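Local coordinates for cytolethal distending toxin subunit B (Escherichia coli, PDB 2F1N), which nicks DNA as the endonuclease subunit of a tripartite bacterial toxin, very probably damaging host-cell DNA and inducing G2/M cell-cycle arrest, at residues V93-S98 with A110-R115; L183-R188 with R219-A224. One frame throughout, in Å; residues are numbered along the deposited sequence.

Contact 1: residues V93-S98 with A110-R115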
ATOM      1  N   VAL A  93      -1.332   8.847 -14.199  1.00 17.03           N
ATOM      2  CA  VAL A  93      -0.935   8.454 -12.849  1.00 13.95           C
ATOM      3  C   VAL A  93       0.430   7.771 -12.933  1.00 13.47           C
ATOM      4  O   VAL A  93       0.833   7.310 -14.019  1.00 13.32           O
ATOM      5  CB  VAL A  93      -1.978   7.529 -12.148  1.00 14.56           C
ATOM      6  CG1 VAL A  93      -3.320   8.290 -11.818  1.00 13.83           C
ATOM      7  CG2 VAL A  93      -2.187   6.214 -12.930  1.00 13.72           C
ATOM      8  N   TYR A  94       1.100   7.673 -11.797  1.00 10.94           N
ATOM      9  CA  TYR A  94       2.396   7.011 -11.689  1.00 10.51           C
ATOM     10  C   TYR A  94       2.224   5.663 -11.010  1.00 10.14           C
ATOM     11  O   TYR A  94       1.510   5.537 -10.023  1.00 11.72           O
ATOM     12  CB  TYR A  94       3.380   7.891 -10.854  1.00 11.59           C
ATOM     13  CG  TYR A  94       3.874   9.078 -11.639  1.00 11.78           C
ATOM     14  CD1 TYR A  94       3.118  10.236 -11.707  1.00 17.21           C
ATOM     15  CD2 TYR A  94       5.095   9.008 -12.299  1.00 18.42           C
ATOM     16  CE1 TYR A  94       3.572  11.351 -12.468  1.00 17.34           C
ATOM     17  CE2 TYR A  94       5.569  10.072 -13.017  1.00 23.10           C
ATOM     18  CZ  TYR A  94       4.807  11.257 -13.076  1.00 24.32           C
ATOM     19  OH  TYR A  94       5.275  12.335 -13.792  1.00 29.94           O
ATOM     20  N   ILE A  95       2.858   4.609 -11.559  1.00  9.69           N
ATOM     21  CA  ILE A  95       2.814   3.293 -10.915  1.00  9.36           C
ATOM     22  C   ILE A  95       4.196   2.909 -10.467  1.00  9.11           C
ATOM     23  O   ILE A  95       5.159   3.024 -11.244  1.00 11.39           O
ATOM     24  CB  ILE A  95       2.294   2.201 -11.935  1.00  9.81           C
ATOM     25  CG1 ILE A  95       0.884   2.556 -12.459  1.00 11.00           C
ATOM     26  CG2 ILE A  95       2.262   0.826 -11.219  1.00 10.50           C
ATOM     27  CD1 ILE A  95       0.399   1.513 -13.544  1.00 12.88           C
ATOM     28  N   TYR A  96       4.335   2.427  -9.237  1.00  8.46           N
ATOM     29  CA  TYR A  96       5.651   1.929  -8.779  1.00  8.74           C
ATOM     30  C   TYR A  96       5.424   0.453  -8.610  1.00  9.94           C
ATOM     31  O   TYR A  96       4.564  -0.002  -7.807  1.00 10.16           O
ATOM     32  CB  TYR A  96       6.046   2.628  -7.437  1.00  9.90           C
ATOM     33  CG  TYR A  96       6.185   4.078  -7.739  1.00  9.79           C
ATOM     34  CD1 TYR A  96       7.398   4.579  -8.252  1.00 11.05           C
ATOM     35  CD2 TYR A  96       5.066   4.936  -7.691  1.00 10.03           C
ATOM     36  CE1 TYR A  96       7.529   5.929  -8.633  1.00 11.46           C
ATOM     37  CE2 TYR A  96       5.175   6.270  -8.106  1.00 11.17           C
ATOM     38  CZ  TYR A  96       6.406   6.756  -8.566  1.00 15.21           C
ATOM     39  OH  TYR A  96       6.512   8.073  -9.009  1.00 12.66           O
ATOM     40  N   PHE A  97       6.141  -0.315  -9.421  1.00  8.93           N
ATOM     41  CA  PHE A  97       5.814  -1.743  -9.550  1.00  9.97           C
ATOM     42  C   PHE A  97       6.996  -2.606  -9.190  1.00 10.53           C
ATOM     43  O   PHE A  97       8.090  -2.371  -9.711  1.00 10.76           O
ATOM     44  CB  PHE A  97       5.326  -2.035 -10.985  1.00 11.18           C
ATOM     45  CG  PHE A  97       4.504  -3.300 -11.083  1.00 15.17           C
ATOM     46  CD1 PHE A  97       5.110  -4.510 -11.147  1.00 20.14           C
ATOM     47  CD2 PHE A  97       3.091  -3.233 -11.084  1.00 19.38           C
ATOM     48  CE1 PHE A  97       4.365  -5.694 -11.203  1.00 19.79           C
ATOM     49  CE2 PHE A  97       2.324  -4.438 -11.146  1.00 19.60           C
ATOM     50  CZ  PHE A  97       2.990  -5.643 -11.187  1.00 21.02           C
ATOM     51  N   SER A  98       6.773  -3.636  -8.366  1.00 11.60           N
ATOM     52  CA  SER A  98       7.856  -4.574  -8.044  1.00 13.64           C
ATOM     53  C   SER A  98       7.450  -5.970  -8.452  1.00 14.90           C
ATOM     54  O   SER A  98       6.549  -6.526  -7.844  1.00 13.43           O
ATOM     55  CB  SER A  98       8.172  -4.622  -6.555  1.00 15.03           C
ATOM     56  OG  SER A  98       8.624  -3.358  -6.151  1.00 24.31           O
ATOM     57  N   ALA A 110       2.480  -3.234  -5.868  1.00 10.22           N
ATOM     58  CA  ALA A 110       2.478  -1.902  -6.526  1.00  9.85           C
ATOM     59  C   ALA A 110       1.916  -0.802  -5.648  1.00 10.66           C
ATOM     60  O   ALA A 110       1.136  -1.052  -4.728  1.00  9.55           O
ATOM     61  CB  ALA A 110       1.675  -1.939  -7.895  1.00 11.12           C
ATOM     62  N   LEU A 111       2.332   0.412  -5.975  1.00  9.97           N
ATOM     63  CA  LEU A 111       1.661   1.637  -5.511  1.00 11.28           C
ATOM     64  C   LEU A 111       1.312   2.456  -6.742  1.00  9.83           C
ATOM     65  O   LEU A 111       2.138   2.624  -7.663  1.00 11.55           O
ATOM     66  CB  LEU A 111       2.604   2.397  -4.605  1.00 11.61           C
ATOM     67  CG  LEU A 111       2.802   1.894  -3.188  1.00 14.52           C
ATOM     68  CD1 LEU A 111       4.158   2.433  -2.650  1.00 17.07           C
ATOM     69  CD2 LEU A 111       1.637   2.443  -2.326  1.00 10.06           C
ATOM     70  N   VAL A 112       0.101   3.000  -6.759  1.00  8.89           N
ATOM     71  CA  VAL A 112      -0.339   3.872  -7.832  1.00 10.14           C
ATOM     72  C   VAL A 112      -0.610   5.243  -7.199  1.00 11.71           C
ATOM     73  O   VAL A 112      -1.257   5.314  -6.130  1.00 12.91           O
ATOM     74  CB  VAL A 112      -1.645   3.364  -8.444  1.00 12.30           C
ATOM     75  CG1 VAL A 112      -1.962   4.134  -9.762  1.00 12.10           C
ATOM     76  CG2 VAL A 112      -1.523   1.836  -8.717  1.00 11.75           C
ATOM     77  N   SER A 113      -0.095   6.280  -7.824  1.00 12.04           N
ATOM     78  CA  SER A 113      -0.262   7.626  -7.240  1.00 13.02           C
ATOM     79  C   SER A 113      -0.560   8.690  -8.263  1.00 11.35           C
ATOM     80  O   SER A 113       0.006   8.690  -9.331  1.00 11.74           O
ATOM     81  CB  SER A 113       0.982   8.064  -6.478  1.00 13.97           C
ATOM     82  OG  SER A 113       2.120   7.517  -7.046  1.00 25.49           O
ATOM     83  N   ASN A 114      -1.414   9.637  -7.896  1.00 12.53           N
ATOM     84  CA  ASN A 114      -1.700  10.738  -8.848  1.00 12.74           C
ATOM     85  C   ASN A 114      -0.668  11.871  -8.817  1.00 14.38           C
ATOM     86  O   ASN A 114      -0.818  12.870  -9.555  1.00 14.58           O
ATOM     87  CB  ASN A 114      -3.111  11.291  -8.654  1.00 12.44           C
ATOM     88  CG  ASN A 114      -3.379  11.798  -7.261  1.00 17.20           C
ATOM     89  OD1 ASN A 114      -2.485  12.034  -6.465  1.00 19.06           O
ATOM     90  ND2 ASN A 114      -4.667  12.043  -6.990  1.00 22.26           N
ATOM     91  N   ARG A 115       0.377  11.681  -8.013  1.00 14.31           N
ATOM     92  CA  ARG A 115       1.535  12.570  -8.003  1.00 16.99           C
ATOM     93  C   ARG A 115       2.805  11.726  -8.182  1.00 14.92           C
ATOM     94  O   ARG A 115       2.912  10.656  -7.591  1.00 14.11           O
ATOM     95  CB  ARG A 115       1.593  13.339  -6.662  1.00 17.76           C
ATOM     96  CG  ARG A 115       0.401  14.291  -6.459  1.00 24.09           C
ATOM     97  CD  ARG A 115       0.508  15.270  -5.248  1.00 34.75           C
ATOM     98  NE  ARG A 115       1.552  16.313  -5.391  1.00 42.76           N
ATOM     99  CZ  ARG A 115       1.356  17.656  -5.378  1.00 46.54           C
ATOM    100  NH1 ARG A 115       0.141  18.193  -5.256  1.00 47.87           N
ATOM    101  NH2 ARG A 115       2.402  18.481  -5.501  1.00 49.36           N
TER

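Contact 2: residues L183-R188 with R219-A224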
ATOM      1  N   LEU A 183      -0.078   0.267   4.071  1.00 10.41           N
ATOM      2  CA  LEU A 183      -1.400  -0.178   3.603  1.00 10.86           C
ATOM      3  C   LEU A 183      -1.193  -1.573   3.062  1.00 10.74           C
ATOM      4  O   LEU A 183      -0.307  -1.783   2.238  1.00 12.99           O
ATOM      5  CB  LEU A 183      -1.830   0.709   2.436  1.00 10.56           C
ATOM      6  CG  LEU A 183      -2.191   2.152   2.828  1.00 13.34           C
ATOM      7  CD1 LEU A 183      -1.884   3.173   1.678  1.00 12.79           C
ATOM      8  CD2 LEU A 183      -3.690   2.146   3.147  1.00 13.80           C
ATOM      9  N   GLY A 184      -1.937  -2.529   3.543  1.00 10.92           N
ATOM     10  CA  GLY A 184      -1.747  -3.834   2.935  1.00 12.53           C
ATOM     11  C   GLY A 184      -2.536  -4.941   3.515  1.00 12.22           C
ATOM     12  O   GLY A 184      -3.477  -4.704   4.296  1.00 10.86           O
ATOM     13  N   ASP A 185      -2.197  -6.139   3.021  1.00 12.00           N
ATOM     14  CA  ASP A 185      -2.779  -7.371   3.507  1.00 11.25           C
ATOM     15  C   ASP A 185      -1.819  -7.904   4.548  1.00 11.28           C
ATOM     16  O   ASP A 185      -0.758  -8.482   4.255  1.00 11.22           O
ATOM     17  CB  ASP A 185      -2.965  -8.351   2.327  1.00 12.94           C
ATOM     18  CG  ASP A 185      -3.535  -9.677   2.744  1.00 14.17           C
ATOM     19  OD1 ASP A 185      -3.752  -9.951   3.975  1.00 12.52           O
ATOM     20  OD2 ASP A 185      -3.741 -10.545   1.862  1.00 13.84           O
ATOM     21  N   PHE A 186      -2.219  -7.716   5.797  1.00 11.10           N
ATOM     22  CA  PHE A 186      -1.371  -8.124   6.912  1.00 11.08           C
ATOM     23  C   PHE A 186      -1.562  -9.574   7.311  1.00 11.90           C
ATOM     24  O   PHE A 186      -0.794 -10.118   8.110  1.00 10.89           O
ATOM     25  CB  PHE A 186      -1.611  -7.199   8.103  1.00 11.78           C
ATOM     26  CG  PHE A 186      -1.124  -5.803   7.873  1.00 12.85           C
ATOM     27  CD1 PHE A 186       0.237  -5.502   8.018  1.00 13.42           C
ATOM     28  CD2 PHE A 186      -2.008  -4.789   7.492  1.00 13.65           C
ATOM     29  CE1 PHE A 186       0.701  -4.181   7.769  1.00 14.13           C
ATOM     30  CE2 PHE A 186      -1.561  -3.457   7.265  1.00 13.07           C
ATOM     31  CZ  PHE A 186      -0.204  -3.168   7.415  1.00 12.91           C
ATOM     32  N   ASN A 187      -2.615 -10.197   6.770  1.00 12.37           N
ATOM     33  CA  ASN A 187      -2.855 -11.641   6.977  1.00 13.13           C
ATOM     34  C   ASN A 187      -2.966 -12.060   8.445  1.00 12.93           C
ATOM     35  O   ASN A 187      -2.732 -13.216   8.784  1.00 13.49           O
ATOM     36  CB  ASN A 187      -1.809 -12.508   6.227  1.00 12.78           C
ATOM     37  CG  ASN A 187      -2.350 -13.050   4.920  1.00 12.40           C
ATOM     38  OD1 ASN A 187      -3.506 -13.527   4.854  1.00 12.53           O
ATOM     39  ND2 ASN A 187      -1.567 -12.959   3.869  1.00 12.90           N
ATOM     40  N   ARG A 188      -3.385 -11.109   9.275  1.00 12.29           N
ATOM     41  CA  ARG A 188      -3.819 -11.301  10.672  1.00 12.62           C
ATOM     42  C   ARG A 188      -4.750 -10.140  11.004  1.00 13.06           C
ATOM     43  O   ARG A 188      -4.698  -9.092  10.337  1.00 13.47           O
ATOM     44  CB  ARG A 188      -2.622 -11.390  11.628  1.00 11.75           C
ATOM     45  CG  ARG A 188      -1.773 -10.124  11.704  1.00 12.64           C
ATOM     46  CD  ARG A 188      -0.814 -10.220  12.927  1.00 12.85           C
ATOM     47  NE  ARG A 188       0.273 -11.164  12.730  1.00 14.11           N
ATOM     48  CZ  ARG A 188       1.083 -11.589  13.727  1.00 18.13           C
ATOM     49  NH1 ARG A 188       0.846 -11.206  14.992  1.00 15.16           N
ATOM     50  NH2 ARG A 188       2.110 -12.397  13.489  1.00 16.29           N
ATOM     51  N   ARG A 219     -12.778 -12.475   7.587  1.00 21.08           N
ATOM     52  CA  ARG A 219     -11.645 -11.959   8.367  1.00 19.93           C
ATOM     53  C   ARG A 219     -11.347 -10.530   7.922  1.00 18.61           C
ATOM     54  O   ARG A 219     -11.637 -10.168   6.773  1.00 18.40           O
ATOM     55  CB  ARG A 219     -10.419 -12.868   8.207  1.00 20.68           C
ATOM     56  CG  ARG A 219     -10.672 -14.282   8.857  1.00 24.40           C
ATOM     57  CD  ARG A 219      -9.565 -14.731   9.814  1.00 33.65           C
ATOM     58  NE  ARG A 219      -8.393 -15.113   9.020  1.00 38.75           N
ATOM     59  CZ  ARG A 219      -7.115 -14.943   9.361  1.00 40.90           C
ATOM     60  NH1 ARG A 219      -6.758 -14.403  10.539  1.00 37.50           N
ATOM     61  NH2 ARG A 219      -6.181 -15.334   8.500  1.00 40.18           N
ATOM     62  N   THR A 220     -10.771  -9.755   8.831  1.00 17.50           N
ATOM     63  CA  THR A 220     -10.370  -8.380   8.524  1.00 16.41           C
ATOM     64  C   THR A 220      -8.838  -8.421   8.418  1.00 15.80           C
ATOM     65  O   THR A 220      -8.150  -8.404   9.429  1.00 14.92           O
ATOM     66  CB  THR A 220     -10.816  -7.470   9.674  1.00 16.24           C
ATOM     67  OG1 THR A 220     -12.266  -7.453   9.716  1.00 18.10           O
ATOM     68  CG2 THR A 220     -10.414  -6.003   9.429  1.00 15.29           C
ATOM     69  N   LEU A 221      -8.335  -8.550   7.194  1.00 15.67           N
ATOM     70  CA  LEU A 221      -6.905  -8.752   6.958  1.00 14.35           C
ATOM     71  C   LEU A 221      -6.228  -7.570   6.273  1.00 14.56           C
ATOM     72  O   LEU A 221      -4.990  -7.506   6.219  1.00 14.88           O
ATOM     73  CB  LEU A 221      -6.706  -9.974   6.078  1.00 15.17           C
ATOM     74  CG  LEU A 221      -7.231 -11.282   6.672  1.00 11.72           C
ATOM     75  CD1 LEU A 221      -6.871 -12.470   5.732  1.00 14.70           C
ATOM     76  CD2 LEU A 221      -6.772 -11.526   8.098  1.00 10.50           C
ATOM     77  N   ASP A 222      -7.039  -6.692   5.688  1.00 13.32           N
ATOM     78  CA  ASP A 222      -6.527  -5.608   4.825  1.00 13.11           C
ATOM     79  C   ASP A 222      -6.860  -4.290   5.508  1.00 12.11           C
ATOM     80  O   ASP A 222      -8.036  -3.965   5.701  1.00 13.50           O
ATOM     81  CB  ASP A 222      -7.244  -5.662   3.472  1.00 13.67           C
ATOM     82  CG  ASP A 222      -7.084  -6.982   2.799  1.00 15.36           C
ATOM     83  OD1 ASP A 222      -5.970  -7.193   2.232  1.00 15.82           O
ATOM     84  OD2 ASP A 222      -7.968  -7.912   2.812  1.00 16.67           O
ATOM     85  N   TYR A 223      -5.840  -3.515   5.819  1.00 11.69           N
ATOM     86  CA  TYR A 223      -6.080  -2.276   6.545  1.00 11.90           C
ATOM     87  C   TYR A 223      -4.814  -1.438   6.536  1.00 11.45           C
ATOM     88  O   TYR A 223      -3.925  -1.681   5.703  1.00 12.24           O
ATOM     89  CB  TYR A 223      -6.608  -2.621   7.975  1.00 12.75           C
ATOM     90  CG  TYR A 223      -5.817  -3.649   8.742  1.00 11.16           C
ATOM     91  CD1 TYR A 223      -4.744  -3.268   9.551  1.00 12.32           C
ATOM     92  CD2 TYR A 223      -6.175  -5.022   8.714  1.00 11.38           C
ATOM     93  CE1 TYR A 223      -4.002  -4.240  10.283  1.00 12.48           C
ATOM     94  CE2 TYR A 223      -5.427  -6.017   9.410  1.00 11.29           C
ATOM     95  CZ  TYR A 223      -4.372  -5.614  10.195  1.00 11.90           C
ATOM     96  OH  TYR A 223      -3.660  -6.550  10.867  1.00 13.11           O
ATOM     97  N   ALA A 224      -4.728  -0.442   7.425  1.00 10.97           N
ATOM     98  CA  ALA A 224      -3.606   0.517   7.411  1.00 11.70           C
ATOM     99  C   ALA A 224      -2.987   0.688   8.789  1.00 11.79           C
ATOM    100  O   ALA A 224      -3.686   0.556   9.802  1.00 12.49           O
ATOM    101  CB  ALA A 224      -4.027   1.892   6.861  1.00 12.51           C
TER

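Contact 1: residues V93-S98 with A110-R115
Tyr-96 turns its CG anti to its own carbonyl carbon (chi1 -63°), which swings one ring edge across to Ser-113, whereas Phe-97 holds CG anti to the backbone N (chi1 -159°) and leans its ring on Ala-110. These residues belong to the antiparallel beta hairpin of strands 92-98 and 109-113, inside the larger sheet of a DNase I-like fold. Tyr-94/Ser-113 and Tyr-96/Leu-111 are its hydrogen-bonded pairs; the bond from Tyr-94 N to Ser-113 O is almost straight, 2.9 Å long with 175° at the hydrogen. The non-hydrogen-bonded pairs are apolar: Phe-97 CD2 lies 3.7 Å from Ala-110 CB, and Ile-95 CG1 sits 4.2 Å from Val-112 CG1. Beyond them, Val-93 CG2 meets the same Val-112 CG1 at 3.8 Å. Trp-34 of helix 31-42 packs on Ile-95 and Val-112. On the other face, Tyr-96, Leu-111 and Ser-113 touch Ile-136 of the second sheet, and the Tyr-96 hydroxyl is hydrogen-bonded to Glu-79 and to Ala-117 N. Ser-113 OG lies in the plane of the Tyr-96 ring, at its edge, 3.5 Å from Tyr-96 CE2.

Contact 2: residues L183-R188 with R219-A224
Phe-186 and Tyr-223 form an offset stack, with ring centroids 4.8 Å apart and planes inclined by 30°. Phe-186 belongs to the Gly-Asp-Phe-Asn sequence of residues 184-187, a signature of DNase I-like nucleases, in which this segment lines the active site. The overlap is partial: Phe-186 CD2 stands over one face of the Tyr-223 ring, displaced toward its rim and 3.5 Å from CE1. Tyr-223 adopts the crowded position, CG between the backbone N and the carbonyl carbon (chi1 49°), and its hydroxyl thereby reaches Arg-188 O, donating a 2.8 Å bond from Tyr-223 OH that arrives above the carbonyl plane. The phenol is thus held by its face and its tip together.

Main-chain bonds set the two rings in place. Gly-184 and Tyr-223 exchange N-H and C=O as an antiparallel hydrogen-bonded pair, and Phe-186 N donates to Leu-221 O over 2.8 Å. The extended backbone of Gly-184 would press any CB against the preceding carbonyl oxygen.

Asp-185 and Asp-222 lie together on the face away from the rings, Asp-222 OD1 approaching Asp-185 CB to 3.2 Å. Asn-22 holds Asp-185 OD2, while Thr-214 and His-254 ND1 both bond Asp-222 OD2; the Asp-222/His-254 pairing is consistent with the histidine-aspartate pairs of this nuclease family. Arg-188, the first residue of the nuclear localization signal, is buried; its NE is hydrogen-bonded to Asn-154 OD1 and its NH1 forms a salt bridge with Asp-192. Asn-187 ND2 bonds Ala-148 O. Leu-221 packs between Asn-187 and Arg-219: its CD1 lies 3.6 Å from Asn-187 OD1, and its CD2 sits over the centre of the Arg-219 guanidinium, 3.6 Å above the plane.

How the contacts relate
Both contacts are largely buried, yet they lie on opposite sides of the chain's centre, with their own centres about 20 Å apart and nearest atoms about 5 Å apart. Each belongs to a different sheet: contact 1 pairs neighbouring strands of the eight-stranded sheet, whereas contact 2 joins the end of strand 179-183 and the following loop to strand 222-228 of the six-stranded one. Contact 1 is regular ladder pairing with mainly apolar side chains between helix and opposing sheet. In contact 2 the ladder gives way to a loop; stacked rings occupy one face and a pair of close carboxylates the other, consistent with a place at the strand ends, where DNase I-like nucleases have their active site.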